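Local coordinates for protein hypothetical oxidoreductase ycnD (Bacillus subtilis, PDB 1ZCH) that catalyses the reduction of FMN by NADH or NADPH and also reduces nitroaromatic compounds, quinones, chromates and azo dyes, at residues N141-I146 / L240-F245. Numbering follows the deposited sequence. Where two conformers were deposited one is given.
Sequences NPQELI and LEKQGF
Ile146 extends its longer branch toward Gln243, with chi2 at 167° carrying CD1 well out from the helix, while the chain of Gln243 folds at chi2 (-51°) and chi3 of 98° turns the amide face to the methyl. CD1 therefore rests over the flat amide, 3.6 Å from Gln243 CD, and Ile146 CG2 lies 4.0 Å from Gln243 NE2. The branched isoleucine thus offers two methyls, neither seeking the amide's hydrogen bonds. Gln243 adds the polar function: its buried NE2 donates to Val155 O. Cutting Gln243 back to an alanine is likely to leave that carbonyl without its side-chain donor and open a gap beside the isoleucine methyl. Toward solvent, Gln143 OE1 meets Lys242 CD without hydrogen bonding; long polar chains suit this margin because their aliphatic parts can pack, but the tight approach is doubtful, since Lys242 has two conformers. Around Gln243 a Schellman motif ends helix 236-242: Phe245 N bonds to Leu240 O and Gly244 N to Glu241 O, and glycine avoids a CB jammed against Gln243 O. The contact joins helix 142-148 to that helix end, with Ile146 also packing on strand 155-164 and Phe245 reaching helix 104-127.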
ATOM      1  N   ASN A 141      17.316   2.011   9.992  1.00 17.62           N
ATOM      2  CA  ASN A 141      18.552   1.228  10.056  1.00 18.14           C
ATOM      3  C   ASN A 141      18.305  -0.067   9.286  1.00 18.23           C
ATOM      4  O   ASN A 141      18.369  -1.163   9.848  1.00 18.96           O
ATOM      5  CB  ASN A 141      18.909   0.904  11.513  1.00 19.79           C
ATOM      6  CG  ASN A 141      19.348   2.127  12.293  1.00 20.17           C
ATOM      7  OD1 ASN A 141      20.397   2.713  12.016  1.00 20.44           O
ATOM      8  ND2 ASN A 141      18.545   2.525  13.273  1.00 20.17           N
ATOM      9  N   PRO A 142      18.022   0.048   7.980  1.00 17.99           N
ATOM     10  CA  PRO A 142      17.748  -1.093   7.102  1.00 18.35           C
ATOM     11  C   PRO A 142      18.825  -2.168   6.986  1.00 19.50           C
ATOM     12  O   PRO A 142      18.510  -3.355   6.955  1.00 18.55           O
ATOM     13  CB  PRO A 142      17.432  -0.427   5.762  1.00 18.81           C
ATOM     14  CG  PRO A 142      18.260   0.818   5.801  1.00 18.78           C
ATOM     15  CD  PRO A 142      18.042   1.305   7.208  1.00 19.36           C
ATOM     16  N   GLN A 143      20.090  -1.769   6.923  1.00 20.65           N
ATOM     17  CA  GLN A 143      21.157  -2.757   6.796  1.00 23.13           C
ATOM     18  C   GLN A 143      21.194  -3.722   7.980  1.00 21.95           C
ATOM     19  O   GLN A 143      21.282  -4.938   7.793  1.00 21.81           O
ATOM     20  CB  GLN A 143      22.515  -2.070   6.644  1.00 25.92           C
ATOM     21  CG  GLN A 143      23.647  -3.051   6.376  1.00 32.77           C
ATOM     22  CD  GLN A 143      23.315  -4.018   5.250  1.00 36.12           C
ATOM     23  OE1 GLN A 143      23.045  -3.605   4.123  1.00 39.40           O
ATOM     24  NE2 GLN A 143      23.326  -5.310   5.556  1.00 37.60           N
ATOM     25  N   GLU A 144      21.137  -3.185   9.194  1.00 20.45           N
ATOM     26  CA  GLU A 144      21.152  -4.013  10.398  1.00 20.55           C
ATOM     27  C   GLU A 144      19.954  -4.958  10.412  1.00 18.83           C
ATOM     28  O   GLU A 144      20.076  -6.132  10.768  1.00 17.51           O
ATOM     29  CB  GLU A 144      21.091  -3.147  11.663  1.00 23.74           C
ATOM     30  CG  GLU A 144      22.305  -2.266  11.937  1.00 30.31           C
ATOM     31  CD  GLU A 144      22.489  -1.159  10.915  1.00 34.13           C
ATOM     32  OE1 GLU A 144      21.483  -0.718  10.313  1.00 33.85           O
ATOM     33  OE2 GLU A 144      23.645  -0.718  10.727  1.00 37.76           O
ATOM     34  N   LEU A 145      18.793  -4.431  10.037  1.00 16.23           N
ATOM     35  CA  LEU A 145      17.565  -5.215  10.021  1.00 15.19           C
ATOM     36  C   LEU A 145      17.647  -6.302   8.955  1.00 15.11           C
ATOM     37  O   LEU A 145      17.222  -7.435   9.175  1.00 14.89           O
ATOM     38  CB  LEU A 145      16.363  -4.302   9.753  1.00 15.30           C
ATOM     39  CG  LEU A 145      14.971  -4.935   9.855  1.00 16.90           C
ATOM     40  CD1 LEU A 145      14.740  -5.470  11.266  1.00 17.09           C
ATOM     41  CD2 LEU A 145      13.916  -3.894   9.506  1.00 17.35           C
ATOM     42  N   ILE A 146      18.199  -5.944   7.801  1.00 15.01           N
ATOM     43  CA  ILE A 146      18.361  -6.878   6.691  1.00 15.77           C
ATOM     44  C   ILE A 146      19.228  -8.058   7.130  1.00 17.78           C
ATOM     45  O   ILE A 146      18.919  -9.214   6.839  1.00 17.32           O
ATOM     46  CB  ILE A 146      19.013  -6.168   5.481  1.00 15.89           C
ATOM     47  CG1 ILE A 146      17.967  -5.301   4.771  1.00 14.75           C
ATOM     48  CG2 ILE A 146      19.632  -7.183   4.534  1.00 15.78           C
ATOM     49  CD1 ILE A 146      18.547  -4.326   3.771  1.00 15.57           C
ATOM     50  N   LEU A 240      18.351   0.550  -1.303  1.00 15.63           N
ATOM     51  CA  LEU A 240      17.765  -0.071  -2.483  1.00 15.88           C
ATOM     52  C   LEU A 240      18.819  -0.659  -3.415  1.00 17.46           C
ATOM     53  O   LEU A 240      18.687  -1.799  -3.865  1.00 16.85           O
ATOM     54  CB  LEU A 240      16.904   0.950  -3.232  1.00 14.79           C
ATOM     55  CG  LEU A 240      15.654   1.400  -2.463  1.00 14.74           C
ATOM     56  CD1 LEU A 240      14.981   2.573  -3.174  1.00 13.94           C
ATOM     57  CD2 LEU A 240      14.692   0.219  -2.339  1.00 13.70           C
ATOM     58  N   GLU A 241      19.867   0.107  -3.701  1.00 17.25           N
ATOM     59  CA  GLU A 241      20.921  -0.370  -4.587  1.00 18.38           C
ATOM     60  C   GLU A 241      21.643  -1.572  -3.990  1.00 18.43           C
ATOM     61  O   GLU A 241      21.968  -2.528  -4.698  1.00 17.62           O
ATOM     62  CB  GLU A 241      21.927   0.748  -4.871  1.00 20.86           C
ATOM     63  CG  GLU A 241      21.306   1.982  -5.492  1.00 26.88           C
ATOM     64  CD  GLU A 241      22.341   3.002  -5.936  1.00 30.32           C
ATOM     65  OE1 GLU A 241      23.203   3.383  -5.114  1.00 31.00           O
ATOM     66  OE2 GLU A 241      22.284   3.424  -7.110  1.00 31.95           O
ATOM     67  N   LYS A 242      21.887  -1.520  -2.685  1.00 17.91           N
ATOM     68  CA  LYS A 242      22.570  -2.603  -1.992  1.00 18.30           C
ATOM     69  C   LYS A 242      21.735  -3.877  -2.054  1.00 18.42           C
ATOM     70  O   LYS A 242      22.270  -4.984  -1.989  1.00 17.21           O
ATOM     71  CB  LYS A 242      22.812  -2.200  -0.537  0.50 19.68           C
ATOM     72  CG  LYS A 242      23.713  -3.136   0.244  0.50 22.24           C
ATOM     73  CD  LYS A 242      24.015  -2.560   1.620  0.50 23.45           C
ATOM     74  CE  LYS A 242      24.709  -1.202   1.521  0.50 25.12           C
ATOM     75  NZ  LYS A 242      24.896  -0.561   2.855  0.50 26.49           N
ATOM     76  N   GLN A 243      20.421  -3.713  -2.186  1.00 16.13           N
ATOM     77  CA  GLN A 243      19.519  -4.853  -2.265  1.00 16.67           C
ATOM     78  C   GLN A 243      19.194  -5.266  -3.699  1.00 16.99           C
ATOM     79  O   GLN A 243      18.242  -6.007  -3.938  1.00 16.32           O
ATOM     80  CB  GLN A 243      18.227  -4.560  -1.502  1.00 14.90           C
ATOM     81  CG  GLN A 243      18.409  -4.515   0.009  1.00 14.61           C
ATOM     82  CD  GLN A 243      19.136  -5.738   0.549  1.00 16.97           C
ATOM     83  OE1 GLN A 243      20.345  -5.702   0.789  1.00 16.57           O
ATOM     84  NE2 GLN A 243      18.402  -6.832   0.732  1.00 13.37           N
ATOM     85  N   GLY A 244      19.980  -4.776  -4.653  1.00 18.54           N
ATOM     86  CA  GLY A 244      19.771  -5.153  -6.042  1.00 19.52           C
ATOM     87  C   GLY A 244      18.837  -4.306  -6.879  1.00 22.08           C
ATOM     88  O   GLY A 244      18.579  -4.636  -8.034  1.00 23.67           O
ATOM     89  N   PHE A 245      18.318  -3.224  -6.313  1.00 21.55           N
ATOM     90  CA  PHE A 245      17.421  -2.346  -7.052  1.00 23.83           C
ATOM     91  C   PHE A 245      18.224  -1.179  -7.608  1.00 26.57           C
ATOM     92  O   PHE A 245      18.933  -0.493  -6.868  1.00 30.75           O
ATOM     93  CB  PHE A 245      16.312  -1.832  -6.135  1.00 22.88           C
ATOM     94  CG  PHE A 245      15.348  -2.899  -5.701  1.00 21.36           C
ATOM     95  CD1 PHE A 245      14.228  -3.200  -6.472  1.00 19.36           C
ATOM     96  CD2 PHE A 245      15.576  -3.626  -4.535  1.00 20.05           C
ATOM     97  CE1 PHE A 245      13.348  -4.208  -6.090  1.00 19.14           C
ATOM     98  CE2 PHE A 245      14.698  -4.641  -4.144  1.00 19.29           C
ATOM     99  CZ  PHE A 245      13.584  -4.931  -4.923  1.00 19.66           C
TER